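Local coordinates for protein transcriptional regulator (Actinomyces oris, PDB 5V8C) that probably acts as a phosphotransferase of the LytR-Cps2A-Psr family, mediating glycosylation of a protein attached to the cell wall, at residues I68-D73 and I255-G260; V7-P12 and T110-I115; P17-T22 and Y281-K286. All blocks are in the same frame, centred on the assembly; numbering follows the deposited sequence.

Interaction 1 of 3, residues I68-D73 and I255-G260; sequences INLPRD and IDLPTG. With PO4 (phosphate ion), chain C.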
loop_
_atom_site.group_PDB
_atom_site.type_symbol
_atom_site.label_atom_id
_atom_site.label_comp_id
_atom_site.label_asym_id
_atom_site.label_seq_id
_atom_site.Cartn_x
_atom_site.Cartn_y
_atom_site.Cartn_z
ATOM N N ILE A 68 5.753 4.780 -2.365
ATOM C CA ILE A 68 4.820 5.904 -2.404
ATOM C C ILE A 68 3.438 5.387 -2.076
ATOM O O ILE A 68 2.893 4.554 -2.805
ATOM C CB ILE A 68 4.888 6.728 -3.725
ATOM C CG1 ILE A 68 6.274 7.397 -3.861
ATOM C CG2 ILE A 68 3.780 7.791 -3.766
ATOM C CD1 ILE A 68 6.765 7.577 -5.223
ATOM N N ASN A 69 2.927 5.795 -0.909
ATOM C CA ASN A 69 1.625 5.358 -0.428
ATOM C C ASN A 69 0.573 6.291 -1.019
ATOM O O ASN A 69 0.638 7.504 -0.816
ATOM C CB ASN A 69 1.613 5.331 1.113
ATOM C CG ASN A 69 0.322 4.874 1.762
ATOM O OD1 ASN A 69 -0.401 4.008 1.256
ATOM N ND2 ASN A 69 0.036 5.411 2.941
ATOM N N LEU A 70 -0.297 5.743 -1.874
ATOM C CA LEU A 70 -1.334 6.524 -2.547
ATOM C C LEU A 70 -2.629 6.484 -1.742
ATOM O O LEU A 70 -3.175 5.396 -1.538
ATOM C CB LEU A 70 -1.568 6.007 -3.972
ATOM C CG LEU A 70 -0.382 6.076 -4.938
ATOM C CD1 LEU A 70 -0.683 5.319 -6.222
ATOM C CD2 LEU A 70 0.007 7.512 -5.253
ATOM N N PRO A 71 -3.117 7.646 -1.244
ATOM C CA PRO A 71 -4.355 7.643 -0.439
ATOM C C PRO A 71 -5.572 7.121 -1.211
ATOM O O PRO A 71 -5.793 7.524 -2.349
ATOM C CB PRO A 71 -4.507 9.108 -0.019
ATOM C CG PRO A 71 -3.739 9.879 -1.016
ATOM C CD PRO A 71 -2.582 9.013 -1.396
ATOM N N ARG A 72 -6.320 6.178 -0.606
ATOM C CA ARG A 72 -7.477 5.500 -1.210
ATOM C C ARG A 72 -8.624 6.443 -1.621
ATOM O O ARG A 72 -9.330 6.171 -2.594
ATOM C CB ARG A 72 -7.992 4.379 -0.280
ATOM C CG ARG A 72 -8.561 4.879 1.060
ATOM C CD ARG A 72 -9.115 3.781 1.964
ATOM N NE ARG A 72 -10.212 3.025 1.350
ATOM C CZ ARG A 72 -11.475 3.437 1.293
ATOM N NH1 ARG A 72 -11.816 4.625 1.780
ATOM N NH2 ARG A 72 -12.405 2.671 0.738
ATOM N N ASP A 73 -8.809 7.536 -0.865
ATOM C CA ASP A 73 -9.869 8.523 -1.086
ATOM C C ASP A 73 -9.525 9.499 -2.206
ATOM O O ASP A 73 -10.398 10.231 -2.656
ATOM C CB ASP A 73 -10.218 9.260 0.223
ATOM C CG ASP A 73 -9.020 9.753 1.027
ATOM O OD1 ASP A 73 -8.227 8.901 1.500
ATOM O OD2 ASP A 73 -8.913 10.986 1.244
ATOM N N ILE A 255 7.004 7.384 1.560
ATOM C CA ILE A 255 6.408 8.708 1.474
ATOM C C ILE A 255 4.940 8.624 1.076
ATOM O O ILE A 255 4.545 7.782 0.267
ATOM C CB ILE A 255 7.236 9.706 0.598
ATOM C CG1 ILE A 255 6.340 10.761 -0.089
ATOM C CG2 ILE A 255 8.154 8.997 -0.417
ATOM C CD1 ILE A 255 6.998 12.169 -0.339
ATOM N N ASP A 256 4.127 9.461 1.736
ATOM C CA ASP A 256 2.718 9.660 1.450
ATOM C C ASP A 256 2.599 10.737 0.392
ATOM O O ASP A 256 3.309 11.746 0.454
ATOM C CB ASP A 256 1.975 10.072 2.716
ATOM C CG ASP A 256 1.699 8.887 3.614
ATOM O OD1 ASP A 256 2.577 8.555 4.443
ATOM O OD2 ASP A 256 0.649 8.223 3.419
ATOM N N LEU A 257 1.760 10.485 -0.623
ATOM C CA LEU A 257 1.485 11.414 -1.716
ATOM C C LEU A 257 1.011 12.750 -1.108
ATOM O O LEU A 257 0.045 12.760 -0.338
ATOM C CB LEU A 257 0.382 10.795 -2.594
ATOM C CG LEU A 257 0.420 10.954 -4.122
ATOM C CD1 LEU A 257 -0.782 11.709 -4.619
ATOM C CD2 LEU A 257 1.735 11.501 -4.636
ATOM N N PRO A 258 1.733 13.863 -1.327
ATOM C CA PRO A 258 1.324 15.128 -0.689
ATOM C C PRO A 258 0.088 15.798 -1.300
ATOM O O PRO A 258 0.209 16.634 -2.196
ATOM C CB PRO A 258 2.579 16.002 -0.786
ATOM C CG PRO A 258 3.327 15.470 -1.945
ATOM C CD PRO A 258 2.937 14.035 -2.161
ATOM N N THR A 259 -1.103 15.454 -0.796
ATOM C CA THR A 259 -2.350 16.073 -1.266
ATOM C C THR A 259 -2.656 17.320 -0.437
ATOM O O THR A 259 -2.164 17.444 0.685
ATOM C CB THR A 259 -3.513 15.069 -1.237
ATOM O OG1 THR A 259 -3.826 14.726 0.115
ATOM C CG2 THR A 259 -3.226 13.812 -2.050
ATOM N N GLY A 260 -3.469 18.218 -0.980
ATOM C CA GLY A 260 -3.869 19.444 -0.295
ATOM C C GLY A 260 -4.666 19.201 0.976
ATOM O O GLY A 260 -5.059 18.059 1.245
HETATM P P PO4 C . -16.169 4.170 2.462
HETATM O O1 PO4 C . -17.742 4.161 2.170
HETATM O O2 PO4 C . -15.471 5.248 1.508
HETATM O O3 PO4 C . -15.563 2.722 2.153
HETATM O O4 PO4 C . -15.913 4.536 3.950
#
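Asn69 and Asp256 pair side by side on neighbouring parallel strands, 65-70 and 252-256, the latter an outermost strand of the central mixed sheet. The backbone supplies two bonds of the ladder: Asn69 N donates to Ile255 O at 2.8 Å, and Leu257 N donates to Asn69 O at 3.2 Å. The side chain of Asn69 continues the pairing. Its CB lies 3.8 Å from Asp256 OD2; CG, anti to the backbone N (chi1 -179°), runs beside the carboxylate; and ND2 at the tip donates to Asp256 OD2 at 2.9 Å. The two side chains point the same way, but their amide and carboxylate planes are turned 70° apart. The bond is bent (136° at the hydrogen), with OD2 lying out of the amide plane and ND2 out of the carboxylate plane, on its syn side. ND2 also bonds to Thr193 OG1 on helix 182-208, which packs on this face of the sheet.

The opposite face is apolar. Ile68 and Ile255 bring their branched side chains together there, as beta-branched residues readily do on strands, and helix 272-280 lies against Ile255 and Leu257. Past the last bridge, Leu257 CG meets Leu70 CD2 at 3.6 Å, while its CB lies 3.7 Å from Pro71 CD, the rigid ring crossing it at about a right angle. Farther along, Arg72 NH2 makes a weak 3.5 Å bond to O3 of a phosphate ion, probably from the crystallisation liquor. Chemically, a neutral amide gives Asp256 OD2 a proton without a positive charge: a hydrogen bond, not a salt bridge.

Interaction 2 of 3, residues V7-P12 and T110-I115; sequences VDIAMP and THLVTI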
loop_
_atom_site.group_PDB
_atom_site.type_symbol
_atom_site.label_atom_id
_atom_site.label_comp_id
_atom_site.label_asym_id
_atom_site.label_seq_id
_atom_site.Cartn_x
_atom_site.Cartn_y
_atom_site.Cartn_z
ATOM N N VAL A 7 -3.542 -13.653 -12.131
ATOM C CA VAL A 7 -4.498 -12.784 -12.795
ATOM C C VAL A 7 -3.911 -12.279 -14.095
ATOM O O VAL A 7 -2.760 -11.852 -14.130
ATOM C CB VAL A 7 -5.040 -11.630 -11.911
ATOM C CG1 VAL A 7 -6.168 -12.111 -11.010
ATOM C CG2 VAL A 7 -3.930 -10.971 -11.095
ATOM N N ASP A 8 -4.686 -12.356 -15.174
ATOM C CA ASP A 8 -4.218 -11.832 -16.443
ATOM C C ASP A 8 -4.434 -10.322 -16.419
ATOM O O ASP A 8 -5.554 -9.863 -16.187
ATOM C CB ASP A 8 -4.956 -12.490 -17.627
ATOM C CG ASP A 8 -4.766 -13.996 -17.731
ATOM O OD1 ASP A 8 -3.624 -14.436 -18.013
ATOM O OD2 ASP A 8 -5.771 -14.731 -17.593
ATOM N N ILE A 9 -3.343 -9.559 -16.531
ATOM C CA ILE A 9 -3.411 -8.107 -16.583
ATOM C C ILE A 9 -2.633 -7.617 -17.782
ATOM O O ILE A 9 -1.497 -8.047 -18.000
ATOM C CB ILE A 9 -2.968 -7.433 -15.239
ATOM C CG1 ILE A 9 -4.162 -7.245 -14.294
ATOM C CG2 ILE A 9 -2.256 -6.078 -15.453
ATOM C CD1 ILE A 9 -4.280 -8.261 -13.328
ATOM N N ALA A 10 -3.260 -6.746 -18.585
ATOM C CA ALA A 10 -2.606 -6.097 -19.714
ATOM C C ALA A 10 -1.898 -4.881 -19.131
ATOM O O ALA A 10 -2.549 -3.895 -18.764
ATOM C CB ALA A 10 -3.631 -5.681 -20.765
ATOM N N MET A 11 -0.569 -5.005 -18.973
ATOM C CA MET A 11 0.254 -3.946 -18.405
ATOM C C MET A 11 0.271 -2.718 -19.304
ATOM O O MET A 11 0.245 -2.849 -20.525
ATOM C CB MET A 11 1.680 -4.435 -18.102
ATOM C CG MET A 11 1.773 -5.338 -16.879
ATOM S SD MET A 11 1.123 -4.606 -15.349
ATOM C CE MET A 11 1.385 -5.908 -14.264
ATOM N N PRO A 12 0.247 -1.483 -18.725
ATOM C CA PRO A 12 0.242 -0.288 -19.583
ATOM C C PRO A 12 1.581 -0.082 -20.278
ATOM O O PRO A 12 2.577 -0.694 -19.902
ATOM C CB PRO A 12 -0.038 0.865 -18.597
ATOM C CG PRO A 12 -0.406 0.231 -17.313
ATOM C CD PRO A 12 0.261 -1.097 -17.299
ATOM N N THR A 110 4.519 -2.091 -13.888
ATOM C CA THR A 110 5.382 -3.122 -14.460
ATOM C C THR A 110 5.021 -4.504 -13.875
ATOM O O THR A 110 4.999 -5.495 -14.608
ATOM C CB THR A 110 6.850 -2.693 -14.262
ATOM O OG1 THR A 110 7.112 -1.588 -15.127
ATOM C CG2 THR A 110 7.850 -3.802 -14.554
ATOM N N HIS A 111 4.693 -4.549 -12.567
ATOM C CA HIS A 111 4.331 -5.777 -11.858
ATOM C C HIS A 111 3.144 -5.535 -10.920
ATOM O O HIS A 111 2.906 -4.398 -10.516
ATOM C CB HIS A 111 5.533 -6.308 -11.067
ATOM C CG HIS A 111 6.741 -6.572 -11.903
ATOM N ND1 HIS A 111 6.812 -7.665 -12.742
ATOM C CD2 HIS A 111 7.893 -5.871 -12.000
ATOM C CE1 HIS A 111 8.005 -7.606 -13.309
ATOM N NE2 HIS A 111 8.688 -6.537 -12.899
ATOM N N LEU A 112 2.409 -6.595 -10.561
ATOM C CA LEU A 112 1.244 -6.438 -9.702
ATOM C C LEU A 112 1.161 -7.498 -8.611
ATOM O O LEU A 112 1.186 -8.701 -8.908
ATOM C CB LEU A 112 -0.072 -6.391 -10.512
ATOM C CG LEU A 112 -1.359 -6.268 -9.652
ATOM C CD1 LEU A 112 -1.643 -4.825 -9.253
ATOM C CD2 LEU A 112 -2.552 -6.884 -10.335
ATOM N N VAL A 113 1.007 -7.030 -7.349
ATOM C CA VAL A 113 0.812 -7.860 -6.162
ATOM C C VAL A 113 -0.521 -7.470 -5.509
ATOM O O VAL A 113 -0.779 -6.283 -5.274
ATOM C CB VAL A 113 1.991 -7.787 -5.152
ATOM C CG1 VAL A 113 1.869 -8.878 -4.091
ATOM C CG2 VAL A 113 3.334 -7.892 -5.863
ATOM N N THR A 114 -1.366 -8.470 -5.242
ATOM C CA THR A 114 -2.677 -8.294 -4.623
ATOM C C THR A 114 -2.766 -9.148 -3.364
ATOM O O THR A 114 -2.366 -10.310 -3.369
ATOM C CB THR A 114 -3.774 -8.558 -5.661
ATOM O OG1 THR A 114 -3.818 -7.441 -6.545
ATOM C CG2 THR A 114 -5.146 -8.797 -5.046
ATOM N N ILE A 115 -3.209 -8.541 -2.266
ATOM C CA ILE A 115 -3.295 -9.213 -0.974
ATOM C C ILE A 115 -4.665 -8.926 -0.382
ATOM O O ILE A 115 -5.044 -7.762 -0.238
ATOM C CB ILE A 115 -2.150 -8.758 -0.000
ATOM C CG1 ILE A 115 -0.813 -8.525 -0.725
ATOM C CG2 ILE A 115 -1.971 -9.750 1.149
ATOM C CD1 ILE A 115 0.079 -7.545 -0.074
#
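Ile9 reaches Leu112 with the end of its chain: Ile9 CD1 lies 3.7 Å from Leu112 CD2, and the two side chains cross at about a right angle. This is the close part of the contact, where the delta methyl of a residue in an irregular loop meets a leucine on strand 111-115. The leucine's other neighbours include Leu24 on the adjacent strand. Met11 approaches farther back along the strand. In the conformer described here, one of two deposited, its CE lies 3.7 Å from Thr110 O and 4.1 Å from Leu112 CB, so the unbranched thioether drapes over the backbone at the start of the strand. Because the side chain has a second modelled position, these details are tentative.

The remainder is looser. Val7 CG2 comes only to 4.4 Å from Leu112 CD2, the CA atoms of Ile9 and Leu112 are 8.5 Å apart, and no hydrogen bond joins the segments. The nearly extended backbone of 7-11 turns Val7, Ile9 and Met11 toward the strand. The alternate residues Asp8 and Ala10 do not touch it and are exposed within the protein, which suits a charged side chain and one too small to need burial. At the margins Asp8 OD1 bonds to Ser229 OG and Ala10 N to Gln95 OE1.

Ile9 also touches Pro94 and Gln95 at the start of helix 94-105. The arrangement is that of an alpha/beta fold at its border: strand 5-7 ends the mixed sheet, and the connection leaving it lays alternate apolar side chains over strand 111-115, which lies beyond 226-228, the strand next to 5-7.

Interaction 3 of 3, residues P17-T22 and Y281-K286; sequences PTAGET and YGYSPK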
loop_
_atom_site.group_PDB
_atom_site.type_symbol
_atom_site.label_atom_id
_atom_site.label_comp_id
_atom_site.label_asym_id
_atom_site.label_seq_id
_atom_site.Cartn_x
_atom_site.Cartn_y
_atom_site.Cartn_z
ATOM N N PRO A 17 11.374 7.602 -19.889
ATOM C CA PRO A 17 12.626 6.866 -19.657
ATOM C C PRO A 17 12.869 6.563 -18.171
ATOM O O PRO A 17 13.363 5.482 -17.842
ATOM C CB PRO A 17 13.695 7.804 -20.227
ATOM C CG PRO A 17 13.079 9.196 -20.164
ATOM C CD PRO A 17 11.598 9.064 -19.872
ATOM N N THR A 18 12.520 7.521 -17.279
ATOM C CA THR A 18 12.705 7.448 -15.823
ATOM C C THR A 18 11.823 6.389 -15.150
ATOM O O THR A 18 12.199 5.857 -14.108
ATOM C CB THR A 18 12.494 8.825 -15.180
ATOM O OG1 THR A 18 12.579 9.853 -16.171
ATOM C CG2 THR A 18 13.467 9.093 -14.036
ATOM N N ALA A 19 10.639 6.112 -15.721
ATOM C CA ALA A 19 9.730 5.116 -15.164
ATOM C C ALA A 19 10.239 3.724 -15.518
ATOM O O ALA A 19 10.065 3.260 -16.650
ATOM C CB ALA A 19 8.314 5.328 -15.687
ATOM N N GLY A 20 10.946 3.115 -14.571
ATOM C CA GLY A 20 11.525 1.790 -14.743
ATOM C C GLY A 20 10.617 0.716 -14.192
ATOM O O GLY A 20 9.474 0.567 -14.643
ATOM N N GLU A 21 11.114 -0.033 -13.200
ATOM C CA GLU A 21 10.322 -1.078 -12.564
ATOM C C GLU A 21 9.402 -0.460 -11.503
ATOM O O GLU A 21 9.879 0.193 -10.567
ATOM C CB GLU A 21 11.229 -2.158 -11.963
ATOM C CG GLU A 21 10.480 -3.396 -11.508
ATOM C CD GLU A 21 11.368 -4.585 -11.195
ATOM O OE1 GLU A 21 11.817 -5.258 -12.151
ATOM O OE2 GLU A 21 11.601 -4.852 -9.995
ATOM N N THR A 22 8.087 -0.593 -11.695
ATOM C CA THR A 22 7.138 -0.069 -10.717
ATOM C C THR A 22 6.077 -1.142 -10.386
ATOM O O THR A 22 5.301 -1.577 -11.245
ATOM C CB THR A 22 6.595 1.331 -11.082
ATOM O OG1 THR A 22 5.302 1.533 -10.505
ATOM C CG2 THR A 22 6.579 1.608 -12.570
ATOM N N TYR A 281 9.951 10.759 -10.141
ATOM C CA TYR A 281 10.073 9.334 -10.453
ATOM C C TYR A 281 9.616 8.977 -11.884
ATOM O O TYR A 281 9.415 7.807 -12.197
ATOM C CB TYR A 281 9.342 8.496 -9.382
ATOM C CG TYR A 281 9.782 8.831 -7.970
ATOM C CD1 TYR A 281 11.004 8.380 -7.473
ATOM C CD2 TYR A 281 9.008 9.642 -7.152
ATOM C CE1 TYR A 281 11.442 8.737 -6.198
ATOM C CE2 TYR A 281 9.432 10.000 -5.873
ATOM C CZ TYR A 281 10.652 9.547 -5.401
ATOM O OH TYR A 281 11.068 9.896 -4.139
ATOM N N GLY A 282 9.493 9.988 -12.741
ATOM C CA GLY A 282 9.152 9.827 -14.155
ATOM C C GLY A 282 7.714 9.493 -14.503
ATOM O O GLY A 282 7.453 8.979 -15.595
ATOM N N TYR A 283 6.767 9.803 -13.601
ATOM C CA TYR A 283 5.350 9.541 -13.842
ATOM C C TYR A 283 4.639 10.801 -14.307
ATOM O O TYR A 283 4.714 11.831 -13.634
ATOM C CB TYR A 283 4.653 9.007 -12.580
ATOM C CG TYR A 283 5.309 7.807 -11.930
ATOM C CD1 TYR A 283 5.660 6.688 -12.680
ATOM C CD2 TYR A 283 5.487 7.749 -10.554
ATOM C CE1 TYR A 283 6.216 5.560 -12.080
ATOM C CE2 TYR A 283 6.037 6.626 -9.942
ATOM C CZ TYR A 283 6.399 5.532 -10.708
ATOM O OH TYR A 283 6.954 4.430 -10.103
ATOM N N SER A 284 3.934 10.716 -15.446
ATOM C CA SER A 284 3.157 11.820 -16.002
ATOM C C SER A 284 2.021 11.248 -16.858
ATOM O O SER A 284 2.282 10.352 -17.668
ATOM C CB SER A 284 4.046 12.742 -16.832
ATOM O OG SER A 284 3.332 13.885 -17.273
ATOM N N PRO A 285 0.752 11.702 -16.676
ATOM C CA PRO A 285 -0.350 11.138 -17.479
ATOM C C PRO A 285 -0.135 11.213 -18.990
ATOM O O PRO A 285 -0.441 10.248 -19.691
ATOM C CB PRO A 285 -1.582 11.938 -17.025
ATOM C CG PRO A 285 -1.043 13.144 -16.361
ATOM C CD PRO A 285 0.262 12.744 -15.755
ATOM N N LYS A 286 0.446 12.329 -19.477
ATOM C CA LYS A 286 0.722 12.578 -20.897
ATOM C C LYS A 286 1.597 11.512 -21.551
ATOM O O LYS A 286 1.453 11.268 -22.747
ATOM C CB LYS A 286 1.357 13.964 -21.091
#
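Thr18 rests its CB on the bare CA of Gly282, 3.6 Å away, at the Schellman motif that ends helix 272-280. Gly282 is the C-prime residue, with a positive phi of 75° that glycine adopts easily; Tyr283 N bonds to Leu278 O and Gly282 N to Ala279 O, closing the helix. Having no side chain, the glycine also lets the loop before strand 23-28 come flush against the turn. Next along the loop, the small methyl of Ala19 fits over the chain just beyond the glycine, with CB 3.8 Å from Gly282 O and 4.2 Å from Tyr283 CE1.

Tyr283 makes the other half of the contact. It meets Thr22 tip to tip, its OH lying 3.3 Å from Thr22 CB. Thr22 OG1 is anti to the backbone N (chi1 154°), and the methyl branch, CG2, sits at the edge of the ring near its plane, 4.0 Å from Tyr283 CE1. Threonine suits this spot, since its methyl can serve the ring's apolar edge while its hydroxyl lies by the polar tip.

The next shell positions both segments. Gly282 O bonds to Ser16 OG, just before Pro17 in the same loop as Thr18, and Thr18 O bonds to Arg59 NH2 on strand 52-60. The tyrosine ring is packed among Leu57, Arg59, Ile107 and Pro108, a largely apolar surrounding that a large aromatic side chain fills well. Tyr283 CG is anti to its own carbonyl carbon (chi1 -53°), which sets it beside the backbone N. One face of the ring meets the turn that precedes it: Tyr281 O lies 3.8 Å above the plane of the Tyr283 ring, over its centre.

Overall arrangement
All three contacts gather around the central mixed sheet. Interaction 1 joins two of its strands at one side, and interaction 2 lies toward the other; their centres are about 21 Å apart, with nearest atoms about 11 Å apart. Interaction 3 bridges them, its centre about 17 Å from each. It meets interaction 1 by packing, Ile68 CD1 lying 3.6 Å from Tyr281 CD2, and interaction 2 through a probable backbone hydrogen bond, Thr110 N to Thr22 O at 2.8 Å. Along the chain, interaction 1 is nested within interaction 3, whereas interaction 2 interleaves with both. The phosphate ion belongs to the Arg72 end of interaction 1.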